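Local coordinates for protein putative SnoaL-like polyketide cyclase (Shewanella putrefaciens, PDB 3GZB) that is of unknown function but, as a SnoaL-like member of the NTF2 superfamily, may bind or transform a small molecule as polyketide cyclases do, at residues F52-N57 and V139-Y144; G76-D81 and K103-Q108; I97-F102 and A119-T124. All coordinates share one frame; numbering follows the deposited sequence.

Contacts 1 and 3 lie in one curled sheet. Contact 1 (F52-N57 with V139-Y144) and contact 3 (I97-F102 with A119-T124) have centres about 11 Å apart and meet directly: D140 OD1 lies 2.7 Å from T124 OG1, and V139-Y144 runs beside A119-T124. Contact 2 (G76-D81 with K103-Q108) lies at the sheet's margin, between a loop and the corner after strand 93-103, its centre about 14 Å from that of contact 3, where Y80 stacks on F102; contact 1 comes no nearer to it than about 7 Å between nearest atoms. Y80, Y100 and Y144, one from each contact, each lie close to bound methylpentanediol, probably from the crystallisation liquor, which may mark the pocket. Contacts 1 and 3 also touch the second subunit.

Contact 1: F52-N57 and V139-Y144; sequences FDKTAN and VDLIDY
D53 and Y144 reach toward each other tip to tip, and the Y144 OH donates a very short bond of 2.5 Å to D53 OD2. The carboxylate lies nearly coplanar with the phenol ring, the planes 11° apart, and the acid meets the ring at its edge. With D53 CG anti to the backbone N (chi1 -178°), the carboxyl carbon lies on the Y144 side; the other oxygen, OD1, bonds back to its own chain. OD1 accepts from T55 OG1 on its syn side at 2.6 Å and from A56 N, which comes from above the carboxylate plane. T55 OG1 in turn accepts an almost straight bond from I142 N (2.9 Å, 172°), so the hydroxyl joins the turn to the end of strand 134-142.

Packing is tight around the buried D53 and T55, and I142 CG2 covers one face of the Y144 ring. A water bonds both D53 OD2 and D140 OD2, whose carboxylate has its stronger tie to T124. An alanine at D53 would probably leave the Y144 hydroxyl, the T55 hydroxyl and A56 N without their acceptor. The side with K54 and F52, both partly exposed, is looser: K54 CD lies 3.7 Å from V139 CG1 while its CG sits over the face of the F52 ring, and L93 of the second subunit also packs on K54.

Two backbone bonds, D140 N to F52 O (2.9 Å) and K54 N to D140 O (3.0 Å), complete a parallel strand pairing that ends in an Asx motif at D53, within the curled sheet of the NTF2-like fold.

Contact 2: G76-D81 and K103-Q108; sequences GVLEYD and KGPGEQ. With EDO (1,2-ethanediol), chain M.
O1 of a bound ethanediol, probably from the crystallisation liquor, is gripped by three groups: it donates to E79 O at 2.9 Å, accepts from K103 N at 3.0 Å, and accepts from a water. The same water is 3.2 Å from K103 N, which can share its proton with both; its bond to L78 O is not settled. Diol and water thus lie between two backbones that do not bond directly. Two further waters continue the bridging, one between L78 N and (weakly) K103 O, the other between G76 O and P105 O.

Direct touches are few and mostly apolar. L78 crosses P105 at about a right angle, its CD1 3.9 Å from the proline CD and 3.8 Å from K103 O. V77 CG2 meets Q108 CG at 3.6 Å, also crosswise; the Q108 amide nitrogen is held by Q75 O. At G104 the backbone angles (152°/-165°) call for glycine, and a side chain would press on L78 CD1.

Next along the chain, the Y80 ring stacks on F102. The arrangement is a water-mediated apposition of the loop between helix 63-73 and strand 81-84 with the corner after strand 93-103, at the periphery of the NTF2-like fold.

Contact 3: I97-F102 and A119-T124; sequences IGNYHF and AIPAVT
Four backbone hydrogen bonds join G98 with A122 and Y100 with I120, the hydrogen-bonded pairs of an antiparallel strand pairing. The shortest, I120 N to Y100 O, measures 2.8 Å. N99 with P121 lies between them, and I97 with V123 and H101 with A119 flank them, as non-hydrogen-bonded pairs. P121 has no N-H to offer, which suits a non-hydrogen-bonded site. The strand segments run at 149° to one another, so the pairing is distinctly twisted.

Among polar side chains, Y100 and T124 cross at about a right angle, with Y100 OH 2.7 Å from T124 OG1, which approaches the ring edge in its plane; T124 OG1 is also bonded to D140. On the other face, N99 OD1 stands 3.5 Å from P121 CG, and a water bonds both this oxygen and A119 O.

Most apolar contacts lie on the face of the sheet that carries Y100. A122 CB lies 3.5 Å from Y100 CE2. The tyrosine CG is anti to the carbonyl carbon (chi1 -71°), and the edge of the ring, not its face, meets A122 CB. At the far end I120 CD1 lies 4.1 Å from F102 CE1. On the opposite face I97 and V123 make a wider contact.

The Y100 ring stacks on F82 and packs against D140 and I142 of strand 134-142, while I120 reaches M147 of helix 144-151. Strand 93-103 pairs on its other side with strands 81-84 and 86-90, and strand 115-129 with 134-142; I97 and V123 pack on V123 and I97 of the second subunit, across the dimer interface.

Contact 1: F52-N57 and V139-Y144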
loop_
_atom_site.group_PDB
_atom_site.type_symbol
_atom_site.label_atom_id
_atom_site.label_comp_id
_atom_site.label_asym_id
_atom_site.label_seq_id
_atom_site.Cartn_x
_atom_site.Cartn_y
_atom_site.Cartn_z
ATOM N N PHE A 52 1.637 5.449 -11.659
ATOM C CA PHE A 52 1.466 4.022 -11.991
ATOM C C PHE A 52 0.280 3.467 -11.229
ATOM O O PHE A 52 0.362 3.242 -10.016
ATOM C CB PHE A 52 2.767 3.274 -11.650
ATOM C CG PHE A 52 2.867 1.868 -12.188
ATOM C CD1 PHE A 52 1.924 1.284 -12.959
ATOM C CD2 PHE A 52 4.027 1.141 -11.917
ATOM C CE1 PHE A 52 2.080 -0.009 -13.450
ATOM C CE2 PHE A 52 4.198 -0.134 -12.425
ATOM C CZ PHE A 52 3.218 -0.694 -13.206
ATOM N N ASP A 53 -0.832 3.219 -11.912
ATOM C CA ASP A 53 -1.901 2.409 -11.336
ATOM C C ASP A 53 -1.515 0.955 -11.623
ATOM O O ASP A 53 -1.681 0.435 -12.740
ATOM C CB ASP A 53 -3.249 2.801 -11.865
ATOM C CG ASP A 53 -4.401 1.978 -11.214
ATOM O OD1 ASP A 53 -4.173 0.806 -10.849
ATOM O OD2 ASP A 53 -5.496 2.545 -11.154
ATOM N N LYS A 54 -0.931 0.326 -10.611
ATOM C CA LYS A 54 -0.411 -1.027 -10.792
ATOM C C LYS A 54 -1.531 -2.022 -10.933
ATOM O O LYS A 54 -1.387 -3.009 -11.663
ATOM C CB LYS A 54 0.542 -1.459 -9.687
ATOM C CG LYS A 54 1.864 -0.853 -9.800
ATOM C CD LYS A 54 2.768 -1.418 -8.758
ATOM C CE LYS A 54 3.231 -2.835 -9.047
ATOM N NZ LYS A 54 4.042 -3.404 -7.917
ATOM N N THR A 55 -2.652 -1.795 -10.260
ATOM C CA THR A 55 -3.822 -2.661 -10.406
ATOM C C THR A 55 -4.280 -2.675 -11.838
ATOM O O THR A 55 -4.409 -3.793 -12.372
ATOM C CB THR A 55 -4.862 -2.331 -9.320
ATOM O OG1 THR A 55 -4.875 -0.921 -9.041
ATOM C CG2 THR A 55 -4.536 -3.079 -8.051
ATOM N N ALA A 56 -4.373 -1.483 -12.476
ATOM C CA ALA A 56 -4.854 -1.344 -13.867
ATOM C C ALA A 56 -3.746 -1.624 -14.874
ATOM O O ALA A 56 -4.034 -1.691 -16.094
ATOM C CB ALA A 56 -5.414 0.030 -14.073
ATOM N N ASN A 57 -2.526 -1.756 -14.407
ATOM C CA ASN A 57 -1.358 -1.901 -15.234
ATOM C C ASN A 57 -1.237 -0.783 -16.266
ATOM O O ASN A 57 -1.085 -1.023 -17.481
ATOM C CB ASN A 57 -1.259 -3.261 -15.905
ATOM C CG ASN A 57 0.162 -3.573 -16.312
ATOM O OD1 ASN A 57 1.140 -3.292 -15.602
ATOM N ND2 ASN A 57 0.286 -4.148 -17.500
ATOM N N VAL A 139 2.157 5.578 -6.890
ATOM C CA VAL A 139 1.661 4.216 -7.177
ATOM C C VAL A 139 0.302 4.018 -6.537
ATOM O O VAL A 139 0.184 4.232 -5.298
ATOM C CB VAL A 139 2.598 3.137 -6.672
ATOM C CG1 VAL A 139 2.028 1.745 -7.000
ATOM C CG2 VAL A 139 4.009 3.293 -7.284
ATOM N N ASP A 140 -0.705 3.629 -7.326
ATOM C CA ASP A 140 -2.008 3.289 -6.837
ATOM C C ASP A 140 -2.274 1.794 -6.915
ATOM O O ASP A 140 -1.955 1.154 -7.917
ATOM C CB ASP A 140 -3.116 3.984 -7.609
ATOM C CG ASP A 140 -3.434 5.382 -7.109
ATOM O OD1 ASP A 140 -2.921 5.846 -6.053
ATOM O OD2 ASP A 140 -4.250 6.052 -7.841
ATOM N N LEU A 141 -2.844 1.265 -5.841
ATOM C CA LEU A 141 -3.359 -0.104 -5.786
ATOM C C LEU A 141 -4.823 -0.004 -5.415
ATOM O O LEU A 141 -5.161 0.140 -4.232
ATOM C CB LEU A 141 -2.580 -0.943 -4.755
ATOM C CG LEU A 141 -1.104 -1.193 -5.005
ATOM C CD1 LEU A 141 -0.443 -1.809 -3.763
ATOM C CD2 LEU A 141 -0.898 -2.057 -6.238
ATOM N N ILE A 142 -5.698 -0.025 -6.419
ATOM C CA ILE A 142 -7.131 0.271 -6.250
ATOM C C ILE A 142 -7.920 -1.015 -6.265
ATOM O O ILE A 142 -7.686 -1.888 -7.122
ATOM C CB ILE A 142 -7.615 1.137 -7.394
ATOM C CG1 ILE A 142 -6.797 2.419 -7.533
ATOM C CG2 ILE A 142 -9.107 1.508 -7.283
ATOM C CD1 ILE A 142 -6.737 3.319 -6.339
ATOM N N ASP A 143 -8.889 -1.145 -5.337
ATOM C CA ASP A 143 -9.768 -2.327 -5.293
ATOM C C ASP A 143 -10.975 -2.136 -6.227
ATOM O O ASP A 143 -12.099 -1.808 -5.818
ATOM C CB ASP A 143 -10.224 -2.594 -3.828
ATOM C CG ASP A 143 -11.081 -3.817 -3.660
ATOM O OD1 ASP A 143 -11.366 -4.535 -4.630
ATOM O OD2 ASP A 143 -11.493 -4.000 -2.497
ATOM N N TYR A 144 -10.739 -2.371 -7.517
ATOM C CA TYR A 144 -11.776 -2.155 -8.534
ATOM C C TYR A 144 -12.936 -3.131 -8.404
ATOM O O TYR A 144 -14.059 -2.769 -8.709
ATOM C CB TYR A 144 -11.182 -2.285 -9.939
ATOM C CG TYR A 144 -10.313 -1.129 -10.324
ATOM C CD1 TYR A 144 -10.845 0.111 -10.497
ATOM C CD2 TYR A 144 -8.928 -1.267 -10.489
ATOM C CE1 TYR A 144 -10.071 1.192 -10.835
ATOM C CE2 TYR A 144 -8.138 -0.171 -10.807
ATOM C CZ TYR A 144 -8.705 1.012 -11.002
ATOM O OH TYR A 144 -7.942 2.120 -11.355
HETATM O O HOH W 1 -5.676 4.991 -10.018
#

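Contact 2: G76-D81 and K103-Q108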
loop_
_atom_site.group_PDB
_atom_site.type_symbol
_atom_site.label_atom_id
_atom_site.label_comp_id
_atom_site.label_asym_id
_atom_site.label_seq_id
_atom_site.Cartn_x
_atom_site.Cartn_y
_atom_site.Cartn_z
ATOM N N GLY A 76 -16.269 15.812 -15.589
ATOM C CA GLY A 76 -17.588 15.732 -14.929
ATOM C C GLY A 76 -17.580 15.214 -13.491
ATOM O O GLY A 76 -18.630 15.178 -12.853
ATOM N N VAL A 77 -16.427 14.793 -13.008
ATOM C CA VAL A 77 -16.321 14.232 -11.668
ATOM C C VAL A 77 -16.199 15.377 -10.683
ATOM O O VAL A 77 -15.354 16.266 -10.835
ATOM C CB VAL A 77 -15.130 13.255 -11.581
ATOM C CG1 VAL A 77 -15.020 12.650 -10.144
ATOM C CG2 VAL A 77 -15.326 12.127 -12.647
ATOM N N LEU A 78 -17.003 15.330 -9.621
ATOM C CA LEU A 78 -16.953 16.319 -8.558
ATOM C C LEU A 78 -15.780 16.042 -7.624
ATOM O O LEU A 78 -15.205 14.933 -7.672
ATOM C CB LEU A 78 -18.285 16.320 -7.787
ATOM C CG LEU A 78 -19.533 16.680 -8.607
ATOM C CD1 LEU A 78 -20.804 16.531 -7.692
ATOM C CD2 LEU A 78 -19.398 18.063 -9.217
ATOM N N GLU A 79 -15.444 16.973 -6.744
ATOM C CA GLU A 79 -14.388 16.683 -5.766
ATOM C C GLU A 79 -14.693 15.351 -5.086
ATOM O O GLU A 79 -15.853 15.069 -4.742
ATOM C CB GLU A 79 -14.281 17.775 -4.695
ATOM C CG GLU A 79 -13.322 17.460 -3.578
ATOM C CD GLU A 79 -13.036 18.605 -2.617
ATOM O OE1 GLU A 79 -13.610 19.703 -2.809
ATOM O OE2 GLU A 79 -12.236 18.372 -1.664
ATOM N N TYR A 80 -13.654 14.543 -4.890
ATOM C CA TYR A 80 -13.760 13.271 -4.202
ATOM C C TYR A 80 -12.860 13.287 -2.975
ATOM O O TYR A 80 -12.073 14.198 -2.802
ATOM C CB TYR A 80 -13.475 12.096 -5.122
ATOM C CG TYR A 80 -12.102 12.024 -5.738
ATOM C CD1 TYR A 80 -11.726 12.864 -6.785
ATOM C CD2 TYR A 80 -11.203 11.051 -5.320
ATOM C CE1 TYR A 80 -10.468 12.775 -7.382
ATOM C CE2 TYR A 80 -9.941 10.937 -5.921
ATOM C CZ TYR A 80 -9.606 11.787 -6.983
ATOM O OH TYR A 80 -8.386 11.689 -7.621
ATOM N N ASP A 81 -13.048 12.315 -2.094
ATOM C CA ASP A 81 -12.287 12.289 -0.842
ATOM C C ASP A 81 -11.427 11.061 -0.746
ATOM O O ASP A 81 -11.797 9.991 -1.263
ATOM C CB ASP A 81 -13.203 12.355 0.375
ATOM C CG ASP A 81 -13.987 13.648 0.452
ATOM O OD1 ASP A 81 -13.509 14.705 -0.010
ATOM O OD2 ASP A 81 -15.113 13.583 0.991
ATOM N N LYS A 103 -18.908 10.753 -4.966
ATOM C CA LYS A 103 -20.356 11.001 -5.049
ATOM C C LYS A 103 -20.644 12.040 -6.117
ATOM O O LYS A 103 -20.003 13.110 -6.149
ATOM C CB LYS A 103 -20.921 11.422 -3.719
ATOM C CG LYS A 103 -22.457 11.655 -3.736
ATOM C CD LYS A 103 -22.969 11.786 -2.305
ATOM C CE LYS A 103 -24.497 11.694 -2.220
ATOM N NZ LYS A 103 -25.124 13.011 -1.904
ATOM N N GLY A 104 -21.517 11.700 -7.045
ATOM C CA GLY A 104 -21.888 12.645 -8.103
ATOM C C GLY A 104 -22.319 11.989 -9.372
ATOM O O GLY A 104 -22.615 10.807 -9.398
ATOM N N PRO A 105 -22.374 12.763 -10.463
ATOM C CA PRO A 105 -22.755 12.239 -11.743
ATOM C C PRO A 105 -21.970 10.983 -12.090
ATOM O O PRO A 105 -20.775 10.917 -11.866
ATOM C CB PRO A 105 -22.388 13.388 -12.703
ATOM C CG PRO A 105 -22.656 14.612 -11.882
ATOM C CD PRO A 105 -22.162 14.229 -10.506
ATOM N N GLY A 106 -22.688 9.991 -12.604
ATOM C CA GLY A 106 -22.095 8.672 -12.799
ATOM C C GLY A 106 -21.559 8.371 -14.187
ATOM O O GLY A 106 -21.197 7.220 -14.473
ATOM N N GLU A 107 -21.505 9.367 -15.077
ATOM C CA GLU A 107 -21.023 9.111 -16.440
ATOM C C GLU A 107 -19.705 8.346 -16.499
ATOM O O GLU A 107 -19.582 7.379 -17.275
ATOM C CB GLU A 107 -20.888 10.421 -17.230
ATOM C CG GLU A 107 -22.188 10.868 -17.869
ATOM C CD GLU A 107 -23.217 11.424 -16.912
ATOM O OE1 GLU A 107 -22.851 11.766 -15.764
ATOM O OE2 GLU A 107 -24.394 11.525 -17.342
ATOM N N GLN A 108 -18.698 8.772 -15.755
ATOM C CA GLN A 108 -17.369 8.125 -15.786
ATOM C C GLN A 108 -17.366 6.735 -15.173
ATOM O O GLN A 108 -16.394 5.980 -15.312
ATOM C CB GLN A 108 -16.290 8.949 -15.058
ATOM C CG GLN A 108 -15.955 10.264 -15.686
ATOM C CD GLN A 108 -15.329 10.151 -17.068
ATOM O OE1 GLN A 108 -14.818 9.104 -17.464
ATOM N NE2 GLN A 108 -15.356 11.253 -17.802
HETATM C C1 EDO M . -17.327 12.741 -2.073
HETATM O O1 EDO M . -17.379 12.953 -3.512
HETATM C C2 EDO M . -17.682 14.003 -1.335
HETATM O O2 EDO M . -19.098 14.067 -1.573
HETATM O O HOH W 2 -19.371 12.734 -10.916
HETATM O O HOH W 3 -18.448 12.986 -8.911
HETATM O O HOH W 4 -16.865 12.635 -6.544
#

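Contact 3: I97-F102 and A119-T124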
loop_
_atom_site.group_PDB
_atom_site.type_symbol
_atom_site.label_atom_id
_atom_site.label_comp_id
_atom_site.label_asym_id
_atom_site.label_seq_id
_atom_site.Cartn_x
_atom_site.Cartn_y
_atom_site.Cartn_z
ATOM N N ILE A 97 -3.219 4.187 3.376
ATOM C CA ILE A 97 -4.199 3.125 3.287
ATOM C C ILE A 97 -5.546 3.749 3.581
ATOM O O ILE A 97 -5.700 4.405 4.628
ATOM C CB ILE A 97 -3.928 2.037 4.327
ATOM C CG1 ILE A 97 -2.550 1.437 4.184
ATOM C CG2 ILE A 97 -5.031 0.956 4.246
ATOM C CD1 ILE A 97 -2.089 0.510 5.364
ATOM N N GLY A 98 -6.547 3.562 2.708
ATOM C CA GLY A 98 -7.819 4.192 2.919
ATOM C C GLY A 98 -8.843 3.839 1.870
ATOM O O GLY A 98 -8.764 2.776 1.276
ATOM N N ASN A 99 -9.875 4.677 1.724
ATOM C CA ASN A 99 -10.954 4.493 0.778
ATOM C C ASN A 99 -11.131 5.799 0.016
ATOM O O ASN A 99 -11.161 6.892 0.634
ATOM C CB ASN A 99 -12.304 4.135 1.446
ATOM C CG ASN A 99 -12.313 2.777 2.058
ATOM O OD1 ASN A 99 -12.575 1.797 1.387
ATOM N ND2 ASN A 99 -12.051 2.706 3.364
ATOM N N TYR A 100 -11.269 5.710 -1.303
ATOM C CA TYR A 100 -11.625 6.845 -2.097
ATOM C C TYR A 100 -13.143 6.904 -2.257
ATOM O O TYR A 100 -13.760 5.940 -2.747
ATOM C CB TYR A 100 -10.988 6.822 -3.478
ATOM C CG TYR A 100 -9.485 7.062 -3.515
ATOM C CD1 TYR A 100 -8.964 8.353 -3.431
ATOM C CD2 TYR A 100 -8.587 6.022 -3.576
ATOM C CE1 TYR A 100 -7.616 8.580 -3.506
ATOM C CE2 TYR A 100 -7.191 6.268 -3.599
ATOM C CZ TYR A 100 -6.731 7.554 -3.580
ATOM O OH TYR A 100 -5.369 7.782 -3.675
ATOM N N HIS A 101 -13.727 7.995 -1.812
ATOM C CA HIS A 101 -15.180 8.213 -1.842
ATOM C C HIS A 101 -15.538 9.192 -2.932
ATOM O O HIS A 101 -15.142 10.366 -2.871
ATOM C CB HIS A 101 -15.634 8.726 -0.459
ATOM C CG HIS A 101 -17.102 8.933 -0.364
ATOM N ND1 HIS A 101 -17.661 9.796 0.550
ATOM C CD2 HIS A 101 -18.133 8.336 -1.011
ATOM C CE1 HIS A 101 -18.984 9.752 0.439
ATOM N NE2 HIS A 101 -19.303 8.872 -0.497
ATOM N N PHE A 102 -16.319 8.691 -3.898
ATOM C CA PHE A 102 -16.848 9.480 -4.991
ATOM C C PHE A 102 -18.377 9.547 -4.861
ATOM O O PHE A 102 -19.050 8.514 -4.707
ATOM C CB PHE A 102 -16.545 8.868 -6.356
ATOM C CG PHE A 102 -15.093 8.859 -6.745
ATOM C CD1 PHE A 102 -14.256 7.849 -6.319
ATOM C CD2 PHE A 102 -14.592 9.827 -7.606
ATOM C CE1 PHE A 102 -12.941 7.796 -6.749
ATOM C CE2 PHE A 102 -13.248 9.789 -8.007
ATOM C CZ PHE A 102 -12.452 8.776 -7.588
ATOM N N ALA A 119 -17.361 3.866 -2.409
ATOM C CA ALA A 119 -16.227 3.989 -1.491
ATOM C C ALA A 119 -15.268 2.859 -1.815
ATOM O O ALA A 119 -15.600 1.672 -1.627
ATOM C CB ALA A 119 -16.737 3.899 -0.010
ATOM N N ILE A 120 -14.114 3.209 -2.365
ATOM C CA ILE A 120 -13.239 2.232 -3.004
ATOM C C ILE A 120 -11.965 2.023 -2.170
ATOM O O ILE A 120 -11.176 2.932 -1.999
ATOM C CB ILE A 120 -12.823 2.706 -4.407
ATOM C CG1 ILE A 120 -14.023 3.149 -5.246
ATOM C CG2 ILE A 120 -11.992 1.600 -5.102
ATOM C CD1 ILE A 120 -13.703 3.789 -6.636
ATOM N N PRO A 121 -11.777 0.820 -1.609
ATOM C CA PRO A 121 -10.508 0.581 -0.857
ATOM C C PRO A 121 -9.284 0.776 -1.751
ATOM O O PRO A 121 -9.328 0.441 -2.942
ATOM C CB PRO A 121 -10.652 -0.872 -0.370
ATOM C CG PRO A 121 -12.148 -1.133 -0.415
ATOM C CD PRO A 121 -12.670 -0.338 -1.586
ATOM N N ALA A 122 -8.184 1.271 -1.149
ATOM C CA ALA A 122 -6.948 1.564 -1.872
ATOM C C ALA A 122 -5.768 1.738 -0.983
ATOM O O ALA A 122 -5.889 2.075 0.184
ATOM C CB ALA A 122 -7.136 2.845 -2.693
ATOM N N VAL A 123 -4.600 1.491 -1.573
ATOM C CA VAL A 123 -3.314 1.882 -1.056
ATOM C C VAL A 123 -2.699 2.770 -2.101
ATOM O O VAL A 123 -2.617 2.415 -3.290
ATOM C CB VAL A 123 -2.440 0.668 -0.802
ATOM C CG1 VAL A 123 -1.046 1.056 -0.269
ATOM C CG2 VAL A 123 -3.164 -0.301 0.174
ATOM N N THR A 124 -2.235 3.926 -1.673
ATOM C CA THR A 124 -1.510 4.895 -2.532
ATOM C C THR A 124 -0.157 5.182 -1.875
ATOM O O THR A 124 -0.114 5.475 -0.662
ATOM C CB THR A 124 -2.307 6.198 -2.669
ATOM O OG1 THR A 124 -3.500 5.879 -3.395
ATOM C CG2 THR A 124 -1.511 7.305 -3.391
HETATM O O HOH W 5 -15.209 0.662 1.127
#